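Long-range contacts in alanine dehydrogenase/pyridine nucleotide transhydrogenase (Mycobacterium smegmatis str. MC2 155, PDB 3P2Y), which probably serves as the alpha 1 subunit of a transhydrogenase that couples hydride exchange between NADH and NADP to proton pumping across the membrane: residues V269-L274 with V298-G303; E310-G315 with I325-N330; P281-A286 with G306-L311. All coordinates share one frame; numbering follows the deposited sequence.

Contact 1: residues V269-L274 with V298-G303; sequences VITTAL and VVDLAG
Val269 and Thr271 bond through their backbones to Val299 and Leu301, side by side in the parallel part of the mixed sheet of a Rossmann-type domain, where strands 268-271 and 297-300 are the two strands of a beta-alpha-beta unit completed by helix 286-290. The axes run 11° apart. Val299 N donates a hydrogen bond to Val269 O at 2.7 Å, Val299 O takes Thr271 N at 2.9 Å, and past the paired strands Leu301 N still reaches Thr271 O at 3.0 Å. From here on side chains do more of the touching: Leu301 CD1 lies alongside the Thr272 methyl CG2 at 4.0 Å, while Leu274 CD2 meets Ala302 CB at 3.9 Å. Ile270 and Val299 share the face packed against Ala160 of helix 148-167. The other face carries Thr271 and Asp300. With OG1 set between its backbone N and carbonyl carbon (chi1 70°), Thr271 brings that hydroxyl over Asp300, 3.2 Å from OD1, but hydrogen-bonds it to Asn308 OD1. The buried carboxylate of Asp300 is itself well gripped: Asn308 N donates to OD1, and OD2 is bonded by Cys309 N and Thr312 OG1. Another bond closes an Asx turn, in which Ala302 N meets Asp300 OD1 at 3.0 Å on the anti side, 31° out of the carboxylate plane.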
# COMPACT_ATOMS: atom_id res chain seq x y z
N VAL A 269 -12.42 -1.12 -7.30
CA VAL A 269 -12.80 -2.19 -8.21
C VAL A 269 -11.51 -2.84 -8.70
O VAL A 269 -10.61 -2.14 -9.23
CB VAL A 269 -13.63 -1.66 -9.43
CG1 VAL A 269 -13.89 -2.81 -10.44
CG2 VAL A 269 -14.94 -1.01 -8.96
N ILE A 270 -11.40 -4.16 -8.51
CA ILE A 270 -10.20 -4.88 -8.92
C ILE A 270 -10.63 -5.84 -10.02
O ILE A 270 -11.58 -6.61 -9.84
CB ILE A 270 -9.60 -5.66 -7.72
CG1 ILE A 270 -9.24 -4.67 -6.60
CG2 ILE A 270 -8.37 -6.48 -8.17
CD1 ILE A 270 -8.78 -5.28 -5.31
N THR A 271 -9.94 -5.77 -11.16
CA THR A 271 -10.32 -6.62 -12.30
C THR A 271 -9.18 -7.59 -12.60
O THR A 271 -8.01 -7.20 -12.61
CB THR A 271 -10.68 -5.78 -13.56
OG1 THR A 271 -9.49 -5.18 -14.09
CG2 THR A 271 -11.67 -4.66 -13.20
N THR A 272 -9.51 -8.86 -12.85
CA THR A 272 -8.44 -9.87 -12.92
C THR A 272 -8.60 -10.82 -14.11
O THR A 272 -7.79 -11.72 -14.27
CB THR A 272 -8.36 -10.77 -11.64
OG1 THR A 272 -9.44 -11.74 -11.65
CG2 THR A 272 -8.43 -9.96 -10.33
N ALA A 273 -9.67 -10.65 -14.88
CA ALA A 273 -10.04 -11.68 -15.87
C ALA A 273 -9.06 -11.73 -17.05
O ALA A 273 -8.72 -10.70 -17.66
CB ALA A 273 -11.43 -11.47 -16.36
N LEU A 274 -8.63 -12.95 -17.37
CA LEU A 274 -7.71 -13.19 -18.48
C LEU A 274 -8.26 -14.27 -19.39
O LEU A 274 -9.09 -15.09 -18.97
CB LEU A 274 -6.34 -13.68 -17.97
CG LEU A 274 -5.67 -12.80 -16.91
CD1 LEU A 274 -4.53 -13.54 -16.23
CD2 LEU A 274 -5.20 -11.48 -17.52
N VAL A 298 -9.86 2.00 -9.75
CA VAL A 298 -9.95 0.76 -10.50
C VAL A 298 -8.54 0.21 -10.61
O VAL A 298 -7.64 0.89 -11.14
CB VAL A 298 -10.49 0.99 -11.96
CG1 VAL A 298 -10.45 -0.33 -12.81
CG2 VAL A 298 -11.92 1.56 -11.92
N VAL A 299 -8.34 -1.01 -10.11
CA VAL A 299 -7.02 -1.68 -10.19
C VAL A 299 -7.20 -2.79 -11.23
O VAL A 299 -7.87 -3.80 -10.99
CB VAL A 299 -6.58 -2.28 -8.85
CG1 VAL A 299 -5.13 -2.87 -8.99
CG2 VAL A 299 -6.63 -1.22 -7.70
N ASP A 300 -6.63 -2.57 -12.42
CA ASP A 300 -6.79 -3.47 -13.56
C ASP A 300 -5.53 -4.31 -13.66
O ASP A 300 -4.43 -3.78 -13.92
CB ASP A 300 -7.01 -2.58 -14.81
CG ASP A 300 -7.31 -3.36 -16.09
OD1 ASP A 300 -7.10 -4.59 -16.17
OD2 ASP A 300 -7.70 -2.68 -17.07
N LEU A 301 -5.65 -5.62 -13.42
CA LEU A 301 -4.48 -6.50 -13.45
C LEU A 301 -4.18 -7.05 -14.83
O LEU A 301 -3.20 -7.76 -15.01
CB LEU A 301 -4.64 -7.70 -12.50
CG LEU A 301 -4.89 -7.37 -11.02
CD1 LEU A 301 -4.70 -8.63 -10.16
CD2 LEU A 301 -3.97 -6.26 -10.57
N ALA A 302 -5.00 -6.70 -15.81
CA ALA A 302 -4.91 -7.32 -17.15
C ALA A 302 -4.22 -6.43 -18.21
O ALA A 302 -4.39 -6.64 -19.42
CB ALA A 302 -6.32 -7.75 -17.62
N GLY A 303 -3.43 -5.45 -17.75
CA GLY A 303 -2.84 -4.44 -18.64
C GLY A 303 -1.97 -5.02 -19.75
O GLY A 303 -1.97 -4.50 -20.86

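Contact 2: residues E310-G315 with I325-N330; sequences ELTEPG and ITSPLN. With EDO (1,2-ethanediol), chain F.
Thr312 spreads its two branches over the end of strand 323-326 and the start of the loop that follows: the methyl CG2 presses on Ser327 CB at 3.5 Å, tighter than usual, and OG1 stands over Ile325 CG2 at 3.7 Å. The Thr312 and Ile325 side chains are set at a slant to each other, and the Thr312 hydroxyl spends its polar bond on Asp300. Ser327 holds OG anti to its own backbone N (chi1 176°), which carries the oxygen across to Pro314 CA, 3.3 Å away. Further along, Leu329 reaches from its loop and lays CD1 against Gly315 CA at 3.7 Å, where there is no side chain, with Pro314 CB near its other methyl. Backbone polarity adds little: Gly315 N reaches Ser327 O at 2.8 Å, but the bond is bent to 129° and weak. A water bridges the two chains, accepting from Glu313 N and also bonded to Ile325 O. An ethanediol, probably from the crystallisation liquor, bonds weakly through O1 to Gly315 O and is also hydrogen-bonded to Thr317 OG1. Around the contact, strand 323-326 runs parallel to 297-300 on one side and antiparallel to 317-320 on the other, while Thr326 faces helix 148-167 through Leu163 and Leu167.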
# COMPACT_ATOMS: atom_id res chain seq x y z
N GLU A 310 -11.57 -0.13 -20.26
CA GLU A 310 -11.39 0.64 -21.50
C GLU A 310 -10.40 1.82 -21.36
O GLU A 310 -9.72 2.19 -22.32
CB GLU A 310 -12.78 1.12 -21.97
CG GLU A 310 -12.84 2.02 -23.19
CD GLU A 310 -14.28 2.36 -23.61
OE1 GLU A 310 -15.26 1.93 -22.94
OE2 GLU A 310 -14.42 3.09 -24.63
N LEU A 311 -10.33 2.41 -20.17
CA LEU A 311 -9.51 3.60 -19.97
C LEU A 311 -8.11 3.26 -19.44
O LEU A 311 -7.29 4.15 -19.21
CB LEU A 311 -10.23 4.58 -19.05
CG LEU A 311 -11.58 5.08 -19.58
CD1 LEU A 311 -12.37 5.79 -18.49
CD2 LEU A 311 -11.37 6.00 -20.80
N THR A 312 -7.84 1.97 -19.25
CA THR A 312 -6.54 1.55 -18.73
C THR A 312 -5.38 1.94 -19.61
O THR A 312 -5.41 1.72 -20.84
CB THR A 312 -6.54 0.03 -18.45
OG1 THR A 312 -7.30 -0.19 -17.27
CG2 THR A 312 -5.12 -0.54 -18.28
N GLU A 313 -4.36 2.52 -18.99
CA GLU A 313 -3.07 2.74 -19.63
C GLU A 313 -2.06 1.79 -18.98
O GLU A 313 -1.63 2.02 -17.85
CB GLU A 313 -2.65 4.20 -19.49
CG GLU A 313 -3.63 5.16 -20.20
CD GLU A 313 -3.27 6.63 -20.03
OE1 GLU A 313 -2.07 6.93 -19.87
OE2 GLU A 313 -4.21 7.48 -20.07
N PRO A 314 -1.68 0.70 -19.70
CA PRO A 314 -0.82 -0.36 -19.12
C PRO A 314 0.46 0.16 -18.46
O PRO A 314 1.17 1.02 -19.03
CB PRO A 314 -0.52 -1.26 -20.34
CG PRO A 314 -1.73 -1.10 -21.22
CD PRO A 314 -2.14 0.35 -21.06
N GLY A 315 0.71 -0.27 -17.22
CA GLY A 315 1.89 0.14 -16.47
C GLY A 315 1.87 1.56 -15.90
O GLY A 315 2.87 2.03 -15.39
N ILE A 325 -7.35 5.16 -12.26
CA ILE A 325 -7.27 3.89 -12.99
C ILE A 325 -5.81 3.46 -13.01
O ILE A 325 -4.97 4.16 -13.59
CB ILE A 325 -7.77 4.06 -14.44
CG1 ILE A 325 -9.05 4.92 -14.45
CG2 ILE A 325 -7.98 2.69 -15.09
CD1 ILE A 325 -10.25 4.23 -13.82
N THR A 326 -5.49 2.32 -12.39
CA THR A 326 -4.08 1.92 -12.29
C THR A 326 -3.88 0.54 -12.90
O THR A 326 -4.76 -0.31 -12.79
CB THR A 326 -3.57 1.98 -10.84
OG1 THR A 326 -2.15 1.75 -10.81
CG2 THR A 326 -4.31 0.93 -9.92
N SER A 327 -2.73 0.34 -13.54
CA SER A 327 -2.49 -0.90 -14.28
C SER A 327 -1.11 -1.47 -13.98
O SER A 327 -0.17 -1.38 -14.82
CB SER A 327 -2.70 -0.66 -15.80
OG SER A 327 -2.38 -1.82 -16.55
N PRO A 328 -0.95 -2.09 -12.81
CA PRO A 328 0.35 -2.71 -12.49
C PRO A 328 0.62 -3.90 -13.38
O PRO A 328 -0.29 -4.69 -13.61
CB PRO A 328 0.18 -3.20 -11.05
CG PRO A 328 -1.32 -3.36 -10.86
CD PRO A 328 -1.95 -2.25 -11.73
N LEU A 329 1.86 -4.03 -13.84
CA LEU A 329 2.19 -5.13 -14.76
C LEU A 329 2.94 -6.30 -14.13
O LEU A 329 2.99 -7.40 -14.72
CB LEU A 329 2.96 -4.62 -15.97
CG LEU A 329 2.15 -3.63 -16.80
CD1 LEU A 329 3.08 -3.02 -17.86
CD2 LEU A 329 0.87 -4.27 -17.47
N ASN A 330 3.51 -6.09 -12.94
CA ASN A 330 4.22 -7.22 -12.32
C ASN A 330 4.10 -7.15 -10.83
O ASN A 330 5.04 -6.78 -10.12
CB ASN A 330 5.69 -7.24 -12.79
CG ASN A 330 6.44 -8.53 -12.41
OD1 ASN A 330 5.90 -9.40 -11.68
ND2 ASN A 330 7.69 -8.65 -12.89
C1 EDO F . 0.89 1.27 -12.28
O1 EDO F . 1.72 2.46 -12.22
C2 EDO F . 0.87 0.63 -10.90
O2 EDO F . 2.24 0.45 -10.47
O HOH W 1 -4.04 2.84 -16.10

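Contact 3: residues P281-A286 with G306-L311; sequences PRLVTA and GGNCEL
Asn308 is the tight end of this contact, gripping segment 281-286 with both its backbone and its amide. Its carbonyl oxygen accepts two consecutive N-H groups, Leu283 N at 2.8 Å on an in-plane lone pair and Val284 N at 3.0 Å, tilted 29° from the carbonyl plane. The side-chain ND2 donates to Pro281 O at 2.9 Å within its own amide plane, and to Ala273 O as well; with OD1 bonded to Thr271, the amide is fixed in rotation. Leu283 CD1 lies alongside it. One step on, Val284 O receives Glu310 N at 3.0 Å, and Val284 CG1 rests on Cys309 SG at 3.7 Å, buried.

The solvent side is looser. Arg282 bends at chi2 and chi3 so that its guanidinium lies over the start of the Glu310 side chain, NH1 3.5 Å from CB. The two flat groups are only 18° apart, yet NH1 and OE1 stay 4.1 Å from each other and no N-H points at OE1, so any attraction is probably one of charge alone. Even here one firm bond holds: extended Glu310 takes Ala286 N on OE1 at 2.8 Å, from above the carboxylate plane, and Leu311 packs against Ala286. Thr285, N-cap of helix 286-290, bonds through OG1 to Ala288 N and Glu260 OE1. Five hydrogen bonds and one beta bridge, Val284 to Cys309, thus tie two loops at the C-terminal ends of neighbouring parallel Rossmann-type strands.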
# COMPACT_ATOMS: atom_id res chain seq x y z
N PRO A 281 -10.65 -9.73 -21.45
CA PRO A 281 -12.08 -9.39 -21.55
C PRO A 281 -12.36 -7.97 -21.04
O PRO A 281 -11.89 -7.60 -19.95
CB PRO A 281 -12.74 -10.39 -20.60
CG PRO A 281 -11.77 -11.48 -20.42
CD PRO A 281 -10.43 -10.89 -20.57
N ARG A 282 -13.14 -7.20 -21.80
CA ARG A 282 -13.59 -5.88 -21.36
C ARG A 282 -14.70 -6.00 -20.31
O ARG A 282 -15.78 -6.49 -20.59
CB ARG A 282 -14.04 -5.04 -22.57
CG ARG A 282 -14.47 -3.62 -22.24
CD ARG A 282 -13.30 -2.72 -21.80
NE ARG A 282 -12.18 -2.65 -22.74
CZ ARG A 282 -12.21 -1.99 -23.91
NH1 ARG A 282 -13.30 -1.35 -24.33
NH2 ARG A 282 -11.12 -1.99 -24.68
N LEU A 283 -14.43 -5.55 -19.09
CA LEU A 283 -15.40 -5.65 -18.00
C LEU A 283 -15.84 -4.30 -17.44
O LEU A 283 -16.91 -4.21 -16.81
CB LEU A 283 -14.83 -6.50 -16.86
CG LEU A 283 -14.37 -7.93 -17.16
CD1 LEU A 283 -13.55 -8.46 -15.99
CD2 LEU A 283 -15.55 -8.83 -17.43
N VAL A 284 -15.00 -3.29 -17.61
CA VAL A 284 -15.28 -1.96 -17.07
C VAL A 284 -15.23 -0.99 -18.25
O VAL A 284 -14.15 -0.63 -18.74
CB VAL A 284 -14.25 -1.55 -15.99
CG1 VAL A 284 -14.50 -0.11 -15.48
CG2 VAL A 284 -14.28 -2.56 -14.79
N THR A 285 -16.40 -0.58 -18.71
CA THR A 285 -16.49 0.39 -19.81
C THR A 285 -16.05 1.76 -19.33
O THR A 285 -16.00 2.03 -18.12
CB THR A 285 -17.96 0.53 -20.30
OG1 THR A 285 -18.77 0.98 -19.20
CG2 THR A 285 -18.50 -0.80 -20.83
N ALA A 286 -15.77 2.65 -20.28
CA ALA A 286 -15.51 4.04 -19.95
C ALA A 286 -16.62 4.65 -19.08
O ALA A 286 -16.32 5.35 -18.11
CB ALA A 286 -15.32 4.86 -21.22
N GLY A 306 -4.14 -5.79 -22.67
CA GLY A 306 -5.07 -4.76 -23.11
C GLY A 306 -5.89 -4.12 -22.01
O GLY A 306 -6.45 -3.04 -22.20
N GLY A 307 -5.96 -4.78 -20.84
CA GLY A 307 -6.74 -4.27 -19.70
C GLY A 307 -8.21 -4.65 -19.74
O GLY A 307 -8.82 -4.70 -20.81
N ASN A 308 -8.80 -4.90 -18.56
CA ASN A 308 -10.23 -5.14 -18.44
C ASN A 308 -11.00 -3.84 -18.53
O ASN A 308 -12.23 -3.86 -18.70
CB ASN A 308 -10.56 -5.81 -17.10
CG ASN A 308 -9.85 -7.15 -16.90
OD1 ASN A 308 -9.17 -7.36 -15.88
ND2 ASN A 308 -9.97 -8.05 -17.87
N CYS A 309 -10.28 -2.72 -18.35
CA CYS A 309 -10.92 -1.41 -18.33
C CYS A 309 -10.55 -0.67 -19.60
O CYS A 309 -9.38 -0.58 -19.96
CB CYS A 309 -10.52 -0.58 -17.10
SG CYS A 309 -11.31 1.05 -16.99
N GLU A 310 -11.57 -0.13 -20.26
CA GLU A 310 -11.39 0.64 -21.50
C GLU A 310 -10.40 1.82 -21.36
O GLU A 310 -9.72 2.19 -22.32
CB GLU A 310 -12.78 1.12 -21.97
CG GLU A 310 -12.84 2.02 -23.19
CD GLU A 310 -14.28 2.36 -23.61
OE1 GLU A 310 -15.26 1.93 -22.94
OE2 GLU A 310 -14.42 3.09 -24.63
N LEU A 311 -10.33 2.41 -20.17
CA LEU A 311 -9.51 3.60 -19.97
C LEU A 311 -8.11 3.26 -19.44
O LEU A 311 -7.29 4.15 -19.21
CB LEU A 311 -10.23 4.58 -19.05
CG LEU A 311 -11.58 5.08 -19.58
CD1 LEU A 311 -12.37 5.79 -18.49
CD2 LEU A 311 -11.37 6.00 -20.80

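All three contacts lie in the C-terminal, Rossmann-type part of the chain, with contact 1 about 8 Å, centre to centre, from each of the others and contacts 2 and 3 about 10 Å apart. Both segments of contact 1 precede those of contact 2, whereas the segments of contacts 1 and 3 interleave; Glu310 and Leu311 belong to both 2 and 3. Contacts 1 and 2 share the sheet through neighbouring strands 297-300 and 323-326, joined by Val298 O and Thr326 N. The loop 306-315 therefore folds back over the strand ends, held from the 268-271, 297-300 and 323-326 sides, away from the calcium sites.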